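Local coordinates for glutamine amidotransferase type-2 domain-containing protein (Pseudomonas aeruginosa PAO1, PDB 1TE5) that is predicted to be a class-II glutamine amidotransferase, an Ntn-type domain that probably releases ammonia from glutamine for an acceptor not yet known, at residues R47-S55 with V86-F94; W179-Y190 with W235-W246. All coordinates share one frame; numbering follows the deposited sequence.

Contact 1 (R47-S55 with V86-F94); sequences RLFQDPLAS and VGLSNTHPF
L48, Q50 and P52 of strand 47-51 and the turn after it meet L88, T91 and P93 of the loop 86-94. The carbon contacts come in three places. L48 reaches P93 with one branch. Its CG stands trans to the backbone N (chi1 179°), and L48 CD1 lies 3.7 Å from P93 CG; the two side chains run alongside in opposite senses. L88 CD1 meets the middle of the Q50 chain, 3.3 Å from Q50 CG, and the two side chains are nearly perpendicular. The methyl T91 CG2 lies 3.9 Å from Q50 CB. Two van der Waals contacts pair a carbon with an oxygen. T91 CG2 is 3.6 Å from D51 O, and T91 OG1 is 3.3 Å from P52 CB.

Strand 45-51 is an outermost strand, within this chain, of the seven-stranded sheet. Two sheets packed face to face with helices on their outer sides make the four-layer alpha-beta-beta-alpha sandwich of Ntn hydrolases, the family of class-II glutamine amidotransferases. The loop 86-94 joins strand 73-80 of this sheet to strand 94-98 of the six-stranded sheet, and the peptide before P93 is cis. The D51 carboxylate turns from the loop: OD1 bonds S58, and OD2 makes a salt bridge to R47 of the second subunit.

Polar bonds hold the loop in shape. N90 ND2 donates to V86 O at 2.7 Å, with an N-H...O angle of 158°. The acceptor lies close to the N90 amide plane, while the donor is tilted from the V86 carbonyl plane. N90 N also donates to G87 O at 3.1 Å, and T91 OG1 adds a weak bond to the same oxygen. T91 N donates to L88 O at 3.1 Å.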
# COMPACT_ATOMS: atom_id res chain seq x y z
N ARG A 47 2.04 4.76 3.51
CA ARG A 47 2.03 4.94 2.06
C ARG A 47 3.13 4.08 1.45
O ARG A 47 4.23 4.02 1.97
CB ARG A 47 2.25 6.40 1.68
CG ARG A 47 1.14 7.33 2.13
CD ARG A 47 1.31 8.69 1.50
NE ARG A 47 0.34 9.66 2.00
CZ ARG A 47 -0.85 9.90 1.45
NH1 ARG A 47 -1.65 10.81 1.99
NH2 ARG A 47 -1.24 9.22 0.38
N LEU A 48 2.82 3.41 0.35
CA LEU A 48 3.80 2.55 -0.29
C LEU A 48 3.91 2.80 -1.80
O LEU A 48 2.90 2.76 -2.52
CB LEU A 48 3.45 1.08 -0.04
CG LEU A 48 4.35 0.01 -0.68
CD1 LEU A 48 5.76 0.07 -0.09
CD2 LEU A 48 3.73 -1.35 -0.48
N PHE A 49 5.13 3.06 -2.25
CA PHE A 49 5.41 3.29 -3.66
C PHE A 49 6.55 2.33 -3.96
O PHE A 49 7.59 2.38 -3.30
CB PHE A 49 5.90 4.72 -3.89
CG PHE A 49 4.97 5.79 -3.39
CD1 PHE A 49 5.13 6.32 -2.11
CD2 PHE A 49 3.95 6.28 -4.20
CE1 PHE A 49 4.28 7.33 -1.64
CE2 PHE A 49 3.09 7.29 -3.73
CZ PHE A 49 3.26 7.81 -2.45
N GLN A 50 6.34 1.43 -4.91
CA GLN A 50 7.37 0.45 -5.26
C GLN A 50 7.26 0.04 -6.72
O GLN A 50 6.22 0.18 -7.35
CB GLN A 50 7.26 -0.78 -4.37
CG GLN A 50 6.08 -1.66 -4.68
CD GLN A 50 5.70 -2.57 -3.55
OE1 GLN A 50 6.56 -3.15 -2.89
NE2 GLN A 50 4.40 -2.69 -3.30
N ASP A 51 8.33 -0.55 -7.24
CA ASP A 51 8.36 -0.94 -8.64
C ASP A 51 9.48 -1.93 -8.88
O ASP A 51 10.59 -1.74 -8.39
CB ASP A 51 8.63 0.31 -9.48
CG ASP A 51 8.00 0.24 -10.87
OD1 ASP A 51 8.59 0.82 -11.80
OD2 ASP A 51 6.91 -0.36 -11.03
N PRO A 52 9.19 -3.05 -9.56
CA PRO A 52 10.24 -4.04 -9.83
C PRO A 52 11.10 -3.51 -10.98
O PRO A 52 10.98 -2.34 -11.36
CB PRO A 52 9.44 -5.27 -10.25
CG PRO A 52 8.25 -4.68 -10.92
CD PRO A 52 7.88 -3.54 -10.00
N LEU A 53 11.93 -4.38 -11.55
CA LEU A 53 12.80 -4.01 -12.66
C LEU A 53 11.99 -3.26 -13.73
O LEU A 53 10.90 -3.69 -14.10
CB LEU A 53 13.48 -5.25 -13.23
CG LEU A 53 14.57 -5.07 -14.28
CD1 LEU A 53 15.67 -4.19 -13.72
CD2 LEU A 53 15.11 -6.42 -14.68
N ALA A 54 12.53 -2.12 -14.23
CA ALA A 54 11.92 -1.26 -15.24
C ALA A 54 12.82 -0.74 -16.37
O ALA A 54 13.95 -0.32 -16.12
CB ALA A 54 11.13 -0.12 -14.59
N SER A 55 12.32 -0.79 -17.60
CA SER A 55 13.09 -0.32 -18.77
C SER A 55 12.65 1.04 -19.21
O SER A 55 13.07 1.56 -20.24
CB SER A 55 13.19 -1.36 -19.87
OG SER A 55 13.87 -2.57 -19.53
N VAL A 86 10.76 -11.79 -10.90
CA VAL A 86 10.32 -10.43 -11.09
C VAL A 86 8.93 -10.20 -10.52
O VAL A 86 8.38 -11.02 -9.81
CB VAL A 86 10.27 -10.11 -12.60
CG1 VAL A 86 11.66 -9.79 -13.13
CG2 VAL A 86 9.70 -11.33 -13.35
N GLY A 87 8.35 -9.10 -10.97
CA GLY A 87 7.01 -8.75 -10.54
C GLY A 87 6.91 -7.97 -9.25
O GLY A 87 7.80 -8.03 -8.41
N LEU A 88 5.81 -7.25 -9.12
CA LEU A 88 5.50 -6.42 -7.95
C LEU A 88 5.43 -7.22 -6.64
O LEU A 88 5.80 -6.71 -5.59
CB LEU A 88 4.18 -5.69 -8.20
CG LEU A 88 3.66 -4.71 -7.15
CD1 LEU A 88 4.64 -3.58 -6.99
CD2 LEU A 88 2.32 -4.17 -7.59
N SER A 89 4.94 -8.45 -6.71
CA SER A 89 4.82 -9.27 -5.51
C SER A 89 6.17 -9.65 -4.90
O SER A 89 6.24 -10.14 -3.76
CB SER A 89 3.98 -10.53 -5.78
OG SER A 89 4.51 -11.33 -6.81
N ASN A 90 7.24 -9.39 -5.64
CA ASN A 90 8.60 -9.69 -5.19
C ASN A 90 9.44 -8.44 -4.95
O ASN A 90 10.66 -8.52 -4.82
CB ASN A 90 9.25 -10.63 -6.20
CG ASN A 90 8.64 -12.02 -6.30
OD1 ASN A 90 8.37 -12.66 -5.30
ND2 ASN A 90 8.39 -12.47 -7.53
N THR A 91 8.78 -7.29 -4.84
CA THR A 91 9.45 -6.02 -4.61
C THR A 91 9.25 -5.54 -3.15
O THR A 91 8.15 -5.64 -2.62
CB THR A 91 8.91 -4.97 -5.61
OG1 THR A 91 9.06 -5.47 -6.95
CG2 THR A 91 9.65 -3.67 -5.49
N HIS A 92 10.35 -5.12 -2.52
CA HIS A 92 10.37 -4.63 -1.14
C HIS A 92 9.99 -3.15 -1.14
O HIS A 92 10.18 -2.47 -2.14
CB HIS A 92 11.79 -4.68 -0.55
CG HIS A 92 12.38 -6.05 -0.48
ND1 HIS A 92 12.29 -6.97 -1.51
CD2 HIS A 92 13.14 -6.64 0.48
CE1 HIS A 92 12.97 -8.06 -1.19
NE2 HIS A 92 13.49 -7.88 0.02
N PRO A 93 9.51 -2.64 -0.01
CA PRO A 93 9.29 -3.36 1.25
C PRO A 93 7.91 -4.05 1.30
O PRO A 93 7.10 -3.86 0.39
CB PRO A 93 9.41 -2.25 2.30
CG PRO A 93 8.90 -1.05 1.58
CD PRO A 93 9.53 -1.18 0.22
N PHE A 94 7.67 -4.85 2.34
CA PHE A 94 6.40 -5.57 2.49
C PHE A 94 5.62 -5.06 3.70
O PHE A 94 6.21 -4.68 4.72
CB PHE A 94 6.66 -7.08 2.61
CG PHE A 94 7.41 -7.66 1.45
CD1 PHE A 94 8.76 -7.97 1.57
CD2 PHE A 94 6.77 -7.87 0.23
CE1 PHE A 94 9.45 -8.50 0.47
CE2 PHE A 94 7.45 -8.40 -0.86
CZ PHE A 94 8.79 -8.71 -0.74

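Contact 2 (W179-Y190 with W235-W246); sequences WLFTFCSSKLAY and WTLQQSGEWVLW
Y190 is held between T236 and W246. Its CG sits between the backbone N and the carbonyl carbon (chi1 63°), which swings the ring across the neighbouring strand. T236 CB lies over one face, 3.9 Å from the ring centroid, as a CH-pi contact. The edge of W246 meets the opposite face in a T-shaped pair, with planes at 70° and the centroids of the Y190 ring and the six-membered ring of W246 5.0 Å apart. Q238 OE1 comes in at the Y190 rim, 3.4 Å from CD2.

Q238 runs extended beyond CG, past L188 and toward T182. One water ties the three polar ends: it donates to Q238 OE1 at 2.6 Å, accepts from W246 NE1 at 2.7 Å, and also bonds T182 OG1.

Strands 180-183 and 243-246 pair antiparallel in the six-stranded sheet, and 188-190 with 236-238 at the edge of the seven-stranded one. Both segments thus pass from one sheet of the Ntn fold to the other. A type II turn, Q239 to E242, makes the second crossing. C184 N donates to E242 O, and G241 N to C184 O.

On the face that bears F181 and F183, L245 has CG trans to the backbone N (chi1 -170°). This sets its CD1 between W179 and F181, 3.7 Å from W179 CE3. Helix 150-165 packs against W179, F183 and L245.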
# COMPACT_ATOMS: atom_id res chain seq x y z
N TRP A 179 8.30 2.71 16.30
CA TRP A 179 9.71 2.43 16.35
C TRP A 179 10.20 1.84 15.04
O TRP A 179 9.41 1.34 14.23
CB TRP A 179 9.99 1.44 17.48
CG TRP A 179 9.00 0.31 17.54
CD1 TRP A 179 7.88 0.25 18.33
CD2 TRP A 179 9.00 -0.88 16.74
NE1 TRP A 179 7.18 -0.91 18.05
CE2 TRP A 179 7.85 -1.62 17.08
CE3 TRP A 179 9.86 -1.39 15.76
CZ2 TRP A 179 7.54 -2.83 16.48
CZ3 TRP A 179 9.54 -2.59 15.16
CH2 TRP A 179 8.39 -3.30 15.52
N LEU A 180 11.51 1.85 14.87
CA LEU A 180 12.12 1.32 13.67
C LEU A 180 13.22 0.39 14.12
O LEU A 180 14.25 0.84 14.62
CB LEU A 180 12.69 2.46 12.82
CG LEU A 180 13.47 2.18 11.54
CD1 LEU A 180 12.89 1.01 10.79
CD2 LEU A 180 13.42 3.42 10.68
N PHE A 181 12.97 -0.91 14.01
CA PHE A 181 13.93 -1.92 14.39
C PHE A 181 14.95 -2.11 13.27
O PHE A 181 14.60 -2.25 12.10
CB PHE A 181 13.21 -3.24 14.68
CG PHE A 181 14.12 -4.36 15.08
CD1 PHE A 181 14.30 -5.46 14.25
CD2 PHE A 181 14.77 -4.34 16.30
CE1 PHE A 181 15.11 -6.52 14.62
CE2 PHE A 181 15.59 -5.40 16.69
CZ PHE A 181 15.75 -6.49 15.85
N THR A 182 16.25 -2.13 13.61
CA THR A 182 17.29 -2.41 12.60
C THR A 182 18.09 -3.62 13.08
O THR A 182 18.22 -3.91 14.27
CB THR A 182 18.33 -1.27 12.35
OG1 THR A 182 19.25 -1.18 13.44
CG2 THR A 182 17.63 0.02 12.19
N PHE A 183 18.59 -4.35 12.12
CA PHE A 183 19.40 -5.54 12.35
C PHE A 183 20.48 -5.61 11.28
O PHE A 183 20.18 -5.56 10.09
CB PHE A 183 18.57 -6.83 12.33
CG PHE A 183 19.35 -8.06 12.74
CD1 PHE A 183 19.51 -8.39 14.08
CD2 PHE A 183 19.95 -8.88 11.78
CE1 PHE A 183 20.24 -9.50 14.46
CE2 PHE A 183 20.69 -9.99 12.15
CZ PHE A 183 20.83 -10.30 13.49
N CYS A 184 21.73 -5.74 11.71
CA CYS A 184 22.85 -5.81 10.79
C CYS A 184 23.51 -7.18 10.79
O CYS A 184 23.73 -7.78 11.84
CB CYS A 184 23.87 -4.75 11.16
SG CYS A 184 25.44 -4.92 10.32
N SER A 185 23.80 -7.68 9.60
CA SER A 185 24.44 -8.98 9.43
C SER A 185 25.71 -8.78 8.61
O SER A 185 26.78 -9.31 8.93
CB SER A 185 23.50 -9.95 8.70
OG SER A 185 23.28 -11.13 9.45
N SER A 186 25.57 -7.99 7.54
CA SER A 186 26.64 -7.67 6.62
C SER A 186 27.12 -6.27 6.94
O SER A 186 28.15 -6.08 7.59
CB SER A 186 26.11 -7.74 5.19
OG SER A 186 27.13 -7.51 4.23
N LYS A 187 26.37 -5.28 6.47
CA LYS A 187 26.70 -3.89 6.72
C LYS A 187 25.46 -3.03 6.78
O LYS A 187 24.48 -3.26 6.06
CB LYS A 187 27.66 -3.35 5.65
CG LYS A 187 27.30 -3.69 4.22
CD LYS A 187 27.99 -2.78 3.20
CE LYS A 187 29.51 -2.71 3.37
NZ LYS A 187 29.95 -1.82 4.49
N LEU A 188 25.50 -2.05 7.66
CA LEU A 188 24.42 -1.11 7.88
C LEU A 188 25.06 0.05 8.64
O LEU A 188 26.04 -0.14 9.34
CB LEU A 188 23.32 -1.76 8.73
CG LEU A 188 21.97 -1.06 8.79
CD1 LEU A 188 21.33 -1.06 7.40
CD2 LEU A 188 21.09 -1.77 9.79
N ALA A 189 24.52 1.25 8.49
CA ALA A 189 25.08 2.40 9.17
C ALA A 189 24.00 3.42 9.47
O ALA A 189 22.87 3.31 8.97
CB ALA A 189 26.16 3.03 8.29
N TYR A 190 24.33 4.42 10.28
CA TYR A 190 23.36 5.46 10.62
C TYR A 190 24.00 6.77 11.04
O TYR A 190 25.21 6.83 11.27
CB TYR A 190 22.42 4.96 11.73
CG TYR A 190 23.10 4.65 13.05
CD1 TYR A 190 23.31 5.66 14.01
CD2 TYR A 190 23.52 3.36 13.36
CE1 TYR A 190 23.92 5.38 15.23
CE2 TYR A 190 24.12 3.06 14.59
CZ TYR A 190 24.32 4.08 15.52
OH TYR A 190 24.91 3.79 16.73
N TRP A 235 28.60 9.33 11.06
CA TRP A 235 28.17 8.05 10.55
C TRP A 235 28.78 6.92 11.35
O TRP A 235 29.99 6.68 11.29
CB TRP A 235 28.52 7.88 9.06
CG TRP A 235 27.52 8.51 8.13
CD1 TRP A 235 27.63 9.73 7.53
CD2 TRP A 235 26.29 7.94 7.67
NE1 TRP A 235 26.54 9.96 6.72
CE2 TRP A 235 25.70 8.88 6.79
CE3 TRP A 235 25.62 6.73 7.91
CZ2 TRP A 235 24.48 8.64 6.15
CZ3 TRP A 235 24.40 6.50 7.28
CH2 TRP A 235 23.84 7.45 6.40
N THR A 236 27.94 6.26 12.12
CA THR A 236 28.35 5.13 12.94
C THR A 236 28.13 3.86 12.12
O THR A 236 27.07 3.69 11.51
CB THR A 236 27.54 5.09 14.24
OG1 THR A 236 27.82 6.27 15.01
CG2 THR A 236 27.89 3.87 15.05
N LEU A 237 29.14 3.00 12.06
CA LEU A 237 29.02 1.75 11.32
C LEU A 237 28.64 0.59 12.23
O LEU A 237 29.23 0.41 13.31
CB LEU A 237 30.32 1.44 10.57
CG LEU A 237 30.83 2.50 9.58
CD1 LEU A 237 32.10 2.01 8.89
CD2 LEU A 237 29.78 2.81 8.54
N GLN A 238 27.63 -0.16 11.83
CA GLN A 238 27.16 -1.30 12.60
C GLN A 238 27.90 -2.58 12.18
O GLN A 238 28.25 -2.76 11.01
CB GLN A 238 25.65 -1.50 12.42
CG GLN A 238 24.79 -0.41 13.04
CD GLN A 238 23.30 -0.69 12.88
OE1 GLN A 238 22.54 0.18 12.47
NE2 GLN A 238 22.88 -1.91 13.22
N GLN A 239 28.15 -3.44 13.17
CA GLN A 239 28.83 -4.72 12.95
C GLN A 239 27.80 -5.86 12.88
O GLN A 239 26.64 -5.69 13.25
CB GLN A 239 29.77 -5.00 14.12
CG GLN A 239 30.68 -3.86 14.51
CD GLN A 239 31.07 -3.91 15.98
OE1 GLN A 239 31.12 -2.88 16.66
NE2 GLN A 239 31.33 -5.12 16.48
N SER A 240 28.28 -7.02 12.47
CA SER A 240 27.43 -8.20 12.37
C SER A 240 26.84 -8.56 13.73
O SER A 240 27.55 -8.62 14.74
CB SER A 240 28.27 -9.36 11.82
OG SER A 240 27.49 -10.53 11.61
N GLY A 241 25.52 -8.77 13.75
CA GLY A 241 24.82 -9.14 14.98
C GLY A 241 24.24 -7.99 15.78
O GLY A 241 23.48 -8.22 16.74
N GLU A 242 24.58 -6.77 15.40
CA GLU A 242 24.10 -5.59 16.09
C GLU A 242 22.73 -5.11 15.63
O GLU A 242 22.47 -4.93 14.44
CB GLU A 242 25.11 -4.45 16.00
CG GLU A 242 26.51 -4.85 16.44
CD GLU A 242 27.42 -3.66 16.68
OE1 GLU A 242 27.18 -2.58 16.11
OE2 GLU A 242 28.39 -3.82 17.46
N TRP A 243 21.86 -4.91 16.61
CA TRP A 243 20.52 -4.43 16.36
C TRP A 243 20.34 -3.13 17.13
O TRP A 243 21.06 -2.87 18.09
CB TRP A 243 19.49 -5.46 16.83
CG TRP A 243 19.62 -5.87 18.28
CD1 TRP A 243 20.32 -6.93 18.78
CD2 TRP A 243 19.00 -5.24 19.41
NE1 TRP A 243 20.18 -7.00 20.14
CE2 TRP A 243 19.37 -5.97 20.56
CE3 TRP A 243 18.17 -4.12 19.57
CZ2 TRP A 243 18.94 -5.63 21.85
CZ3 TRP A 243 17.73 -3.78 20.85
CH2 TRP A 243 18.12 -4.53 21.97
N VAL A 244 19.41 -2.30 16.68
CA VAL A 244 19.14 -1.04 17.34
C VAL A 244 17.65 -0.77 17.21
O VAL A 244 17.04 -1.11 16.20
CB VAL A 244 19.92 0.15 16.71
CG1 VAL A 244 19.58 1.43 17.42
CG2 VAL A 244 21.42 -0.08 16.78
N LEU A 245 17.04 -0.27 18.28
CA LEU A 245 15.63 0.06 18.23
C LEU A 245 15.56 1.56 18.31
O LEU A 245 16.08 2.18 19.26
CB LEU A 245 14.85 -0.58 19.38
CG LEU A 245 13.33 -0.46 19.24
CD1 LEU A 245 12.87 -1.09 17.93
CD2 LEU A 245 12.64 -1.13 20.41
N TRP A 246 14.98 2.15 17.27
CA TRP A 246 14.82 3.58 17.16
C TRP A 246 13.38 3.95 17.42
O TRP A 246 12.48 3.11 17.32
CB TRP A 246 15.19 4.05 15.76
CG TRP A 246 16.60 3.79 15.41
CD1 TRP A 246 17.10 2.69 14.78
CD2 TRP A 246 17.71 4.63 15.71
NE1 TRP A 246 18.46 2.80 14.66
CE2 TRP A 246 18.86 3.98 15.22
CE3 TRP A 246 17.84 5.87 16.34
CZ2 TRP A 246 20.15 4.54 15.35
CZ3 TRP A 246 19.12 6.43 16.47
CH2 TRP A 246 20.26 5.76 15.97
O HOH W 1 20.41 1.35 13.50
O HOH W 2 28.42 -1.76 8.60

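The two contacts lie on opposite sides of the chain's centre. Their own centres are about 24 Å apart and their nearest atoms about 10 Å, without touch. Both reach the seven-stranded sheet, contact 1 at outermost strand 45-51, contact 2 at strand 188-194 and the other outermost strand, 236-238 (within this chain). Contact 1 is buried and small; the second subunit comes within reach of it. Contact 2 is larger and only partly buried, and no other chain of the assembly touches it. Contact 1 sets a strand against a loop through side-chain packing. Contact 2 pairs strands by backbone bonds, with aromatic rings and a bridging water added.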